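Local coordinates for Two-component insecticidal protein 16 kDa unit (Alcaligenes faecalis, PDB 5V3S), which is the 16 kDa aegerolysin-family component of a binary toxin that kills corn rootworm, probably by a mechanism like that of Cry34Ab1/Cry35Ab1, at residues L113-K116 against D117-N120. Residues are numbered along the deposited sequence; the frame is centred on the assembly and turned at random.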
# COMPACT_ATOMS: atom_id res chain seq x y z
N LEU A 113 -2.30 0.17 -9.63
CA LEU A 113 -0.81 0.27 -9.41
C LEU A 113 -0.18 0.78 -10.66
O LEU A 113 -0.24 0.14 -11.72
CB LEU A 113 -0.23 -1.08 -9.10
CG LEU A 113 1.30 -1.10 -9.15
CD1 LEU A 113 1.82 -0.41 -7.88
CD2 LEU A 113 1.78 -2.49 -9.23
N THR A 114 0.37 1.98 -10.58
CA THR A 114 1.01 2.65 -11.66
C THR A 114 2.53 2.53 -11.49
O THR A 114 3.10 3.23 -10.64
CB THR A 114 0.59 4.16 -11.67
OG1 THR A 114 -0.87 4.33 -11.60
CG2 THR A 114 1.09 4.88 -12.93
N VAL A 115 3.19 1.75 -12.37
CA VAL A 115 4.64 1.64 -12.25
C VAL A 115 5.25 2.70 -13.12
O VAL A 115 4.95 2.83 -14.35
CB VAL A 115 5.15 0.23 -12.66
CG1 VAL A 115 6.70 0.19 -12.59
CG2 VAL A 115 4.50 -0.82 -11.82
N LYS A 116 6.15 3.45 -12.54
CA LYS A 116 6.67 4.66 -13.21
C LYS A 116 8.02 4.41 -13.88
O LYS A 116 8.41 5.15 -14.77
CB LYS A 116 6.73 5.83 -12.21
CG LYS A 116 5.30 6.24 -11.78
CD LYS A 116 4.63 6.92 -12.96
CE LYS A 116 4.95 8.39 -13.05
NZ LYS A 116 4.13 9.08 -14.13
N ASP A 117 8.76 3.40 -13.42
CA ASP A 117 10.01 3.07 -14.11
C ASP A 117 10.11 1.59 -14.26
O ASP A 117 10.72 0.92 -13.42
CB ASP A 117 11.20 3.63 -13.35
CG ASP A 117 12.52 3.41 -14.08
OD1 ASP A 117 12.53 2.75 -15.15
OD2 ASP A 117 13.51 3.96 -13.62
N LYS A 118 9.53 1.06 -15.33
CA LYS A 118 9.57 -0.37 -15.60
C LYS A 118 10.95 -0.85 -16.05
O LYS A 118 11.26 -2.02 -15.89
CB LYS A 118 8.62 -0.72 -16.70
CG LYS A 118 7.17 -0.68 -16.26
CD LYS A 118 6.24 -0.77 -17.48
CE LYS A 118 4.78 -0.58 -17.05
NZ LYS A 118 4.52 0.82 -16.80
N GLU A 119 11.74 0.08 -16.58
CA GLU A 119 13.03 -0.23 -17.15
C GLU A 119 13.99 -0.62 -16.05
O GLU A 119 14.73 -1.57 -16.23
CB GLU A 119 13.61 0.97 -17.92
CG GLU A 119 13.02 1.19 -19.31
CD GLU A 119 14.03 1.84 -20.28
OE1 GLU A 119 15.24 2.00 -19.95
OE2 GLU A 119 13.62 2.17 -21.41
N ASN A 120 13.97 0.06 -14.92
CA ASN A 120 14.99 -0.11 -13.85
C ASN A 120 14.53 -0.97 -12.66
O ASN A 120 15.32 -1.39 -11.88
CB ASN A 120 15.46 1.28 -13.43
CG ASN A 120 16.25 1.96 -14.54
OD1 ASN A 120 17.20 1.37 -15.06
ND2 ASN A 120 15.87 3.19 -14.89
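V115 lays its CG1 methyl against the aliphatic part of K118, with CG1 3.8 Å from K118 CG, and the two side chains cross at a slant. CG1 stands anti to the backbone N, which sets this methyl beside its own carbonyl carbon, facing K118; valine's beta-branch puts it there without a long chain. A lysine suits the other half because its methylenes can cover a methyl while its ammonium group reaches a polar partner: the chain runs extended, then bends at chi4 (77°), and NZ comes within 3.2 Å of V115 O in a weak hydrogen bond. The loop leads from edge strand 110-115 of the antiparallel sheet to edge strand 121-126 of the other sheet of this aegerolysin fold, and V115 also touches V123 of that second strand.

D117 shapes the second half of the loop as an Asx motif. Its OD1 accepts from N120 N at 3.1 Å, met from 61° above the carboxylate plane, and takes a second, weak bond from E119 N. OD2 offers its syn lone pair to N120 ND2 at 2.8 Å, with a nearly straight N-H...O angle of 165° and the acceptor in the amide plane. Aspartate is short enough for its carboxylate to reach the backbone N-H groups that follow it, and asparagine adds a side-chain donor, so bonds at both oxygens restrain the carboxylate's rotation. K145 NZ hydrogen-bonds to E119 O.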